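Tryptophan synthase alpha-subunit (Pyrococcus furiosus, PDB 1GEQ) cleaves indoleglycerol phosphate to indole and glyceraldehyde 3-phosphate, the aldol-cleavage half of the final step in tryptophan biosynthesis. Local coordinates at residues V97-K105 against F125-I134; V109-L117 against G133-A141. All coordinates share one frame; numbering follows the deposited sequence.

Interaction 1 (V97-K105 against F125-I134); sequences VRNFLAEAK and FTEIAREEGI
Phe125 opens the contact through ring atoms CD1, CE1 and CZ: CD1 lies 3.7 Å from Val97 CG1, and CE1 and CZ meet the two methyls of Leu101 obliquely. Ile128, a turn later, lays CG2 over the centre of the Arg98 guanidinium, 3.9 Å from CZ, and against Leu101 CD1, so a branched apolar residue serves both the greasy core and the flat face of the cation. Small Ala129 lets Leu101 enter as a knob among Phe125, Ile128, Ala129 and Glu132, with Leu101 CD1 3.7 Å from Ala129 CA. Glu131 extends its chain to put OE2 at the guanidinium edge, the carboxylate turned nearly into the same plane, in a salt bridge to Arg98 NH2 modelled so short that its exact length is doubtful. Glu132 CG lies against Leu101 CB, and the bend at chi2 (-52°) turns the carboxylate back so that OE2 is 2.9 Å from Arg98 NE, the two planes 85° apart. Replacing Glu132 with an alanine would probably cost Arg98 its NE partner and open a gap beside Leu101 and Ala102. Gly133 is the first residue to leave helical angles, in a Schellman motif, and its positive phi suits glycine; its O takes a weak bond from Lys105 NZ, 3.3 Å away. Ile134 CD1 then packs 3.6 Å from Lys105 CD, covered by the lysine's aliphatic chain. The helical segments run 34° apart, side by side on the outside of the TIM barrel; beneath them Leu101, Phe125 and Ile134 rest on Ile112 of strand 111-114, while Val97 and Phe125 also touch helix 89-95.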
loop_
_atom_site.group_PDB
_atom_site.type_symbol
_atom_site.label_atom_id
_atom_site.label_comp_id
_atom_site.label_asym_id
_atom_site.label_seq_id
_atom_site.Cartn_x
_atom_site.Cartn_y
_atom_site.Cartn_z
ATOM N N VAL A 97 -11.236 -12.869 -10.301
ATOM C CA VAL A 97 -11.143 -11.418 -10.225
ATOM C C VAL A 97 -12.451 -10.752 -9.814
ATOM O O VAL A 97 -12.503 -10.028 -8.815
ATOM C CB VAL A 97 -10.688 -10.828 -11.575
ATOM C CG1 VAL A 97 -10.673 -9.308 -11.509
ATOM C CG2 VAL A 97 -9.311 -11.358 -11.928
ATOM N N ARG A 98 -13.507 -10.997 -10.583
ATOM C CA ARG A 98 -14.805 -10.403 -10.288
ATOM C C ARG A 98 -15.254 -10.711 -8.865
ATOM O O ARG A 98 -15.607 -9.801 -8.115
ATOM C CB ARG A 98 -15.852 -10.893 -11.289
ATOM C CG ARG A 98 -17.171 -10.156 -11.181
ATOM C CD ARG A 98 -17.789 -9.966 -12.552
ATOM N NE ARG A 98 -18.168 -8.572 -12.764
ATOM C CZ ARG A 98 -17.938 -7.902 -13.887
ATOM N NH1 ARG A 98 -17.329 -8.496 -14.906
ATOM N NH2 ARG A 98 -18.299 -6.633 -13.985
ATOM N N ASN A 99 -15.237 -11.989 -8.492
ATOM C CA ASN A 99 -15.632 -12.390 -7.143
ATOM C C ASN A 99 -14.834 -11.622 -6.096
ATOM O O ASN A 99 -15.392 -11.098 -5.136
ATOM C CB ASN A 99 -15.387 -13.886 -6.911
ATOM C CG ASN A 99 -16.327 -14.771 -7.699
ATOM O OD1 ASN A 99 -17.312 -14.303 -8.267
ATOM N ND2 ASN A 99 -16.035 -16.069 -7.725
ATOM N N PHE A 100 -13.519 -11.573 -6.289
ATOM C CA PHE A 100 -12.630 -10.894 -5.356
ATOM C C PHE A 100 -12.966 -9.419 -5.219
ATOM O O PHE A 100 -13.243 -8.937 -4.118
ATOM C CB PHE A 100 -11.174 -11.046 -5.810
ATOM C CG PHE A 100 -10.171 -10.665 -4.755
ATOM C CD1 PHE A 100 -9.491 -11.648 -4.042
ATOM C CD2 PHE A 100 -9.920 -9.329 -4.460
ATOM C CE1 PHE A 100 -8.577 -11.307 -3.046
ATOM C CE2 PHE A 100 -9.009 -8.976 -3.464
ATOM C CZ PHE A 100 -8.336 -9.967 -2.756
ATOM N N LEU A 101 -12.937 -8.701 -6.336
ATOM C CA LEU A 101 -13.227 -7.272 -6.329
ATOM C C LEU A 101 -14.583 -6.955 -5.695
ATOM O O LEU A 101 -14.722 -5.976 -4.958
ATOM C CB LEU A 101 -13.162 -6.722 -7.758
ATOM C CG LEU A 101 -11.790 -6.828 -8.435
ATOM C CD1 LEU A 101 -11.835 -6.177 -9.811
ATOM C CD2 LEU A 101 -10.738 -6.157 -7.566
ATOM N N ALA A 102 -15.574 -7.796 -5.971
ATOM C CA ALA A 102 -16.920 -7.605 -5.432
ATOM C C ALA A 102 -16.951 -7.683 -3.904
ATOM O O ALA A 102 -17.505 -6.805 -3.238
ATOM C CB ALA A 102 -17.868 -8.644 -6.020
ATOM N N GLU A 103 -16.365 -8.742 -3.355
ATOM C CA GLU A 103 -16.340 -8.917 -1.909
ATOM C C GLU A 103 -15.479 -7.830 -1.264
ATOM O O GLU A 103 -15.764 -7.375 -0.158
ATOM C CB GLU A 103 -15.803 -10.306 -1.553
ATOM C CG GLU A 103 -16.014 -10.709 -0.096
ATOM C CD GLU A 103 -15.610 -12.149 0.173
ATOM O OE1 GLU A 103 -15.841 -12.640 1.301
ATOM O OE2 GLU A 103 -15.059 -12.792 -0.746
ATOM N N ALA A 104 -14.428 -7.408 -1.964
ATOM C CA ALA A 104 -13.547 -6.366 -1.445
ATOM C C ALA A 104 -14.346 -5.079 -1.292
ATOM O O ALA A 104 -14.310 -4.422 -0.247
ATOM C CB ALA A 104 -12.373 -6.146 -2.393
ATOM N N LYS A 105 -15.074 -4.730 -2.348
ATOM C CA LYS A 105 -15.905 -3.534 -2.356
ATOM C C LYS A 105 -16.970 -3.651 -1.268
ATOM O O LYS A 105 -17.265 -2.683 -0.565
ATOM C CB LYS A 105 -16.561 -3.377 -3.734
ATOM C CG LYS A 105 -17.468 -2.154 -3.903
ATOM C CD LYS A 105 -16.732 -0.853 -3.628
ATOM C CE LYS A 105 -17.642 0.358 -3.810
ATOM N NZ LYS A 105 -16.969 1.641 -3.459
ATOM N N PHE A 125 -8.718 -6.253 -16.289
ATOM C CA PHE A 125 -8.791 -5.947 -14.870
ATOM C C PHE A 125 -9.383 -4.569 -14.591
ATOM O O PHE A 125 -10.306 -4.436 -13.788
ATOM C CB PHE A 125 -7.401 -6.037 -14.240
ATOM C CG PHE A 125 -7.411 -5.858 -12.755
ATOM C CD1 PHE A 125 -7.915 -6.856 -11.926
ATOM C CD2 PHE A 125 -6.982 -4.665 -12.187
ATOM C CE1 PHE A 125 -7.989 -6.667 -10.553
ATOM C CE2 PHE A 125 -7.057 -4.466 -10.814
ATOM C CZ PHE A 125 -7.564 -5.469 -9.997
ATOM N N THR A 126 -8.847 -3.545 -15.252
ATOM C CA THR A 126 -9.322 -2.177 -15.056
ATOM C C THR A 126 -10.800 -2.035 -15.397
ATOM O O THR A 126 -11.515 -1.227 -14.799
ATOM C CB THR A 126 -8.524 -1.173 -15.921
ATOM O OG1 THR A 126 -8.674 -1.505 -17.306
ATOM C CG2 THR A 126 -7.052 -1.212 -15.551
ATOM N N GLU A 127 -11.246 -2.826 -16.367
ATOM C CA GLU A 127 -12.634 -2.815 -16.808
ATOM C C GLU A 127 -13.559 -3.274 -15.689
ATOM O O GLU A 127 -14.530 -2.600 -15.344
ATOM C CB GLU A 127 -12.789 -3.746 -18.011
ATOM C CG GLU A 127 -14.213 -3.942 -18.478
ATOM C CD GLU A 127 -14.316 -4.941 -19.621
ATOM O OE1 GLU A 127 -13.774 -4.661 -20.714
ATOM O OE2 GLU A 127 -14.937 -6.009 -19.421
ATOM N N ILE A 128 -13.239 -4.435 -15.130
ATOM C CA ILE A 128 -14.020 -5.032 -14.054
ATOM C C ILE A 128 -13.956 -4.207 -12.770
ATOM O O ILE A 128 -14.954 -4.066 -12.061
ATOM C CB ILE A 128 -13.512 -6.451 -13.774
ATOM C CG1 ILE A 128 -13.598 -7.276 -15.061
ATOM C CG2 ILE A 128 -14.320 -7.093 -12.663
ATOM C CD1 ILE A 128 -12.746 -8.526 -15.051
ATOM N N ALA A 129 -12.778 -3.666 -12.470
ATOM C CA ALA A 129 -12.603 -2.854 -11.276
ATOM C C ALA A 129 -13.586 -1.694 -11.321
ATOM O O ALA A 129 -14.271 -1.397 -10.343
ATOM C CB ALA A 129 -11.173 -2.325 -11.208
ATOM N N ARG A 130 -13.639 -1.034 -12.471
ATOM C CA ARG A 130 -14.540 0.090 -12.668
ATOM C C ARG A 130 -15.980 -0.363 -12.476
ATOM O O ARG A 130 -16.769 0.300 -11.804
ATOM C CB ARG A 130 -14.355 0.658 -14.073
ATOM C CG ARG A 130 -15.532 1.476 -14.557
ATOM C CD ARG A 130 -15.298 2.008 -15.960
ATOM N NE ARG A 130 -16.528 2.525 -16.557
ATOM C CZ ARG A 130 -17.514 1.761 -17.024
ATOM N NH1 ARG A 130 -17.414 0.439 -16.971
ATOM N NH2 ARG A 130 -18.602 2.321 -17.538
ATOM N N GLU A 131 -16.320 -1.497 -13.077
ATOM C CA GLU A 131 -17.672 -2.021 -12.964
ATOM C C GLU A 131 -18.030 -2.350 -11.522
ATOM O O GLU A 131 -19.167 -2.150 -11.100
ATOM C CB GLU A 131 -17.833 -3.258 -13.855
ATOM C CG GLU A 131 -18.074 -2.890 -15.315
ATOM C CD GLU A 131 -17.831 -4.038 -16.276
ATOM O OE1 GLU A 131 -17.941 -3.816 -17.499
ATOM O OE2 GLU A 131 -17.523 -5.158 -15.815
ATOM N N GLU A 132 -17.061 -2.836 -10.755
ATOM C CA GLU A 132 -17.322 -3.184 -9.366
ATOM C C GLU A 132 -17.166 -1.986 -8.437
ATOM O O GLU A 132 -17.371 -2.092 -7.230
ATOM C CB GLU A 132 -16.402 -4.323 -8.920
ATOM C CG GLU A 132 -16.638 -5.633 -9.657
ATOM C CD GLU A 132 -18.100 -6.067 -9.650
ATOM O OE1 GLU A 132 -18.764 -5.934 -8.599
ATOM O OE2 GLU A 132 -18.582 -6.545 -10.699
ATOM N N GLY A 133 -16.804 -0.842 -9.008
ATOM C CA GLY A 133 -16.650 0.364 -8.214
ATOM C C GLY A 133 -15.388 0.419 -7.375
ATOM O O GLY A 133 -15.377 1.027 -6.310
ATOM N N ILE A 134 -14.322 -0.220 -7.849
ATOM C CA ILE A 134 -13.056 -0.218 -7.127
ATOM C C ILE A 134 -12.019 0.598 -7.886
ATOM O O ILE A 134 -11.852 0.433 -9.092
ATOM C CB ILE A 134 -12.521 -1.657 -6.925
ATOM C CG1 ILE A 134 -13.406 -2.396 -5.919
ATOM C CG2 ILE A 134 -11.069 -1.618 -6.422
ATOM C CD1 ILE A 134 -13.347 -1.809 -4.513
#

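Interaction 2 (V109-L117 against G133-A141); sequences VDGILVVDL and GIKTVFLAA
In Ile112, chi1 of -175° swings CG1 away from the backbone N and leaves CG2 between N and the carbonyl carbon, where it meets Ile134 CG2 at 3.6 Å. Leu113, its CG likewise turned away from N (chi1 169°), packs against Val137 on the other face of the sheet; its CD1 comes within 3.1 Å of Val137 O, a tight contact. Between these layers runs a parallel pairing of neighbouring barrel strands, their axes 33° apart. Lys135 N donates to Asp110 O in the carbonyl plane, and one water donates to both Asp110 O and Gly133 O. Ile112 N approaches Lys135 O almost in line with the carbonyl, though its N-H is bent off the line, and Val137 N reaches Ile112 O, 2.9 Å away, from a tilted position. Gly111 suits its place because a CB there would press on Lys135 O, to which its CA already makes a CH···O contact of 3.1 Å. Past Leu113 the backbones separate and water steps between them: one molecule accepts from Val114 N and donates to Val137 O, 2.7 Å away, and another accepts from Leu139 N. Farther along, Leu117 CD2 meets the ring edge of Phe138 at CE2, and Leu139 CD2 lies near Val115 CG1. Ile112 looks out to helices 97-107 and 122-132, whereas Leu113 and Val137 face the barrel interior and touch Tyr161. The chemistry thus changes along the pair: direct N-H···O hydrogen bonds between backbone groups join the strands up to Val137, and at Val114 and Leu139 water replaces them toward the active site, Leu113 lying about 5 Å from the proton acceptor Glu36 and Val115 about 5 Å from Asp47, measured between side chains.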
loop_
_atom_site.group_PDB
_atom_site.type_symbol
_atom_site.label_atom_id
_atom_site.label_comp_id
_atom_site.label_asym_id
_atom_site.label_seq_id
_atom_site.Cartn_x
_atom_site.Cartn_y
_atom_site.Cartn_z
ATOM N N VAL A 109 -13.478 -1.733 0.910
ATOM C CA VAL A 109 -12.198 -1.417 0.270
ATOM C C VAL A 109 -12.415 -0.356 -0.816
ATOM O O VAL A 109 -13.344 -0.458 -1.606
ATOM C CB VAL A 109 -11.570 -2.671 -0.380
ATOM C CG1 VAL A 109 -10.340 -2.279 -1.206
ATOM C CG2 VAL A 109 -11.184 -3.672 0.705
ATOM N N ASP A 110 -11.543 0.647 -0.861
ATOM C CA ASP A 110 -11.679 1.713 -1.851
ATOM C C ASP A 110 -10.861 1.494 -3.120
ATOM O O ASP A 110 -11.338 1.740 -4.231
ATOM C CB ASP A 110 -11.294 3.043 -1.217
ATOM C CG ASP A 110 -12.089 3.332 0.033
ATOM O OD1 ASP A 110 -11.517 3.248 1.139
ATOM O OD2 ASP A 110 -13.294 3.628 -0.096
ATOM N N GLY A 111 -9.629 1.029 -2.951
ATOM C CA GLY A 111 -8.783 0.804 -4.105
ATOM C C GLY A 111 -8.011 -0.490 -4.008
ATOM O O GLY A 111 -7.933 -1.098 -2.939
ATOM N N ILE A 112 -7.445 -0.917 -5.134
ATOM C CA ILE A 112 -6.675 -2.150 -5.151
ATOM C C ILE A 112 -5.397 -2.028 -5.970
ATOM O O ILE A 112 -5.352 -1.369 -7.016
ATOM C CB ILE A 112 -7.501 -3.329 -5.695
ATOM C CG1 ILE A 112 -6.690 -4.624 -5.570
ATOM C CG2 ILE A 112 -7.880 -3.075 -7.147
ATOM C CD1 ILE A 112 -7.539 -5.875 -5.512
ATOM N N LEU A 113 -4.354 -2.675 -5.465
ATOM C CA LEU A 113 -3.056 -2.684 -6.110
ATOM C C LEU A 113 -2.619 -4.134 -6.269
ATOM O O LEU A 113 -2.438 -4.848 -5.280
ATOM C CB LEU A 113 -2.037 -1.922 -5.259
ATOM C CG LEU A 113 -0.553 -2.050 -5.641
ATOM C CD1 LEU A 113 -0.327 -1.718 -7.110
ATOM C CD2 LEU A 113 0.258 -1.112 -4.765
ATOM N N VAL A 114 -2.485 -4.568 -7.516
ATOM C CA VAL A 114 -2.049 -5.925 -7.803
ATOM C C VAL A 114 -0.593 -5.805 -8.233
ATOM O O VAL A 114 -0.289 -5.361 -9.340
ATOM C CB VAL A 114 -2.892 -6.563 -8.925
ATOM C CG1 VAL A 114 -2.501 -8.033 -9.102
ATOM C CG2 VAL A 114 -4.364 -6.458 -8.577
ATOM N N VAL A 115 0.293 -6.191 -7.326
ATOM C CA VAL A 115 1.734 -6.128 -7.511
ATOM C C VAL A 115 2.281 -6.734 -8.794
ATOM O O VAL A 115 3.049 -6.096 -9.513
ATOM C CB VAL A 115 2.449 -6.804 -6.323
ATOM C CG1 VAL A 115 3.943 -6.583 -6.423
ATOM C CG2 VAL A 115 1.913 -6.254 -5.018
ATOM N N ASP A 116 1.886 -7.971 -9.076
ATOM C CA ASP A 116 2.372 -8.675 -10.256
ATOM C C ASP A 116 1.298 -9.010 -11.293
ATOM O O ASP A 116 1.254 -10.130 -11.807
ATOM C CB ASP A 116 3.068 -9.957 -9.809
ATOM C CG ASP A 116 2.146 -10.872 -9.021
ATOM O OD1 ASP A 116 1.126 -10.381 -8.498
ATOM O OD2 ASP A 116 2.443 -12.075 -8.915
ATOM N N LEU A 117 0.445 -8.040 -11.604
ATOM C CA LEU A 117 -0.617 -8.240 -12.587
ATOM C C LEU A 117 -0.027 -8.361 -13.990
ATOM O O LEU A 117 0.640 -7.443 -14.472
ATOM C CB LEU A 117 -1.595 -7.058 -12.567
ATOM C CG LEU A 117 -2.749 -7.114 -13.580
ATOM C CD1 LEU A 117 -3.766 -8.151 -13.130
ATOM C CD2 LEU A 117 -3.414 -5.754 -13.704
ATOM N N GLY A 133 -16.804 -0.842 -9.008
ATOM C CA GLY A 133 -16.650 0.364 -8.214
ATOM C C GLY A 133 -15.388 0.419 -7.375
ATOM O O GLY A 133 -15.377 1.027 -6.310
ATOM N N ILE A 134 -14.322 -0.220 -7.849
ATOM C CA ILE A 134 -13.056 -0.218 -7.127
ATOM C C ILE A 134 -12.019 0.598 -7.886
ATOM O O ILE A 134 -11.852 0.433 -9.092
ATOM C CB ILE A 134 -12.521 -1.657 -6.925
ATOM C CG1 ILE A 134 -13.406 -2.396 -5.919
ATOM C CG2 ILE A 134 -11.069 -1.618 -6.422
ATOM C CD1 ILE A 134 -13.347 -1.809 -4.513
ATOM N N LYS A 135 -11.331 1.486 -7.177
ATOM C CA LYS A 135 -10.309 2.319 -7.796
ATOM C C LYS A 135 -9.012 1.538 -7.994
ATOM O O LYS A 135 -8.638 0.697 -7.167
ATOM C CB LYS A 135 -10.052 3.564 -6.945
ATOM C CG LYS A 135 -11.126 4.643 -7.103
ATOM C CD LYS A 135 -10.866 5.837 -6.191
ATOM C CE LYS A 135 -11.881 6.951 -6.438
ATOM N NZ LYS A 135 -11.666 8.101 -5.512
ATOM N N THR A 136 -8.323 1.821 -9.094
ATOM C CA THR A 136 -7.091 1.115 -9.399
ATOM C C THR A 136 -5.834 1.874 -9.009
ATOM O O THR A 136 -5.754 3.094 -9.154
ATOM C CB THR A 136 -6.994 0.790 -10.906
ATOM O OG1 THR A 136 -7.086 2.006 -11.657
ATOM C CG2 THR A 136 -8.119 -0.159 -11.330
ATOM N N VAL A 137 -4.861 1.129 -8.501
ATOM C CA VAL A 137 -3.568 1.680 -8.127
ATOM C C VAL A 137 -2.550 0.822 -8.874
ATOM O O VAL A 137 -2.595 -0.405 -8.798
ATOM C CB VAL A 137 -3.308 1.551 -6.613
ATOM C CG1 VAL A 137 -1.929 2.114 -6.262
ATOM C CG2 VAL A 137 -4.379 2.268 -5.845
ATOM N N PHE A 138 -1.654 1.465 -9.620
ATOM C CA PHE A 138 -0.617 0.751 -10.355
ATOM C C PHE A 138 0.740 1.240 -9.888
ATOM O O PHE A 138 0.894 2.399 -9.506
ATOM C CB PHE A 138 -0.742 0.979 -11.860
ATOM C CG PHE A 138 -1.908 0.276 -12.475
ATOM C CD1 PHE A 138 -3.107 0.946 -12.685
ATOM C CD2 PHE A 138 -1.812 -1.067 -12.835
ATOM C CE1 PHE A 138 -4.198 0.292 -13.250
ATOM C CE2 PHE A 138 -2.904 -1.735 -13.405
ATOM C CZ PHE A 138 -4.100 -1.050 -13.611
ATOM N N LEU A 139 1.727 0.359 -9.931
ATOM C CA LEU A 139 3.046 0.758 -9.488
ATOM C C LEU A 139 4.026 0.965 -10.630
ATOM O O LEU A 139 3.830 0.479 -11.745
ATOM C CB LEU A 139 3.592 -0.261 -8.479
ATOM C CG LEU A 139 4.190 -1.585 -8.929
ATOM C CD1 LEU A 139 5.610 -1.357 -9.422
ATOM C CD2 LEU A 139 4.198 -2.561 -7.748
ATOM N N ALA A 140 5.064 1.735 -10.342
ATOM C CA ALA A 140 6.102 2.024 -11.315
ATOM C C ALA A 140 7.401 2.029 -10.531
ATOM O O ALA A 140 7.463 2.547 -9.417
ATOM C CB ALA A 140 5.856 3.394 -11.978
ATOM N N ALA A 141 8.428 1.413 -11.112
ATOM C CA ALA A 141 9.741 1.323 -10.492
ATOM C C ALA A 141 10.667 2.240 -11.280
ATOM O O ALA A 141 10.272 2.784 -12.309
ATOM C CB ALA A 141 10.249 -0.123 -10.547
HETATM O O HOH W 1 -14.045 3.293 -4.467
HETATM O O HOH W 2 -2.924 -2.796 -9.906
HETATM O O HOH W 3 0.693 -2.368 -10.501
#

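From the N terminus the chain passes through helix 97-107, strand 111-114, helix 122-132 and strand 135-140, and the two contacts join alternate members of this series. Interaction 1 closes a loop that contains strand 111-114; interaction 2 closes one that contains helix 122-132, completing a beta-alpha-beta unit. The loops cross rather than nest, and Gly133 and Ile134 belong to both. A probable hydrogen bond from Val109 N to Ala104 O links them where the first helix gives way to its strand, and Phe125 CZ packs on Ile112 CG2 between helix layer and sheet. Together they tie two outer helices to two adjacent strands of the eight-stranded barrel.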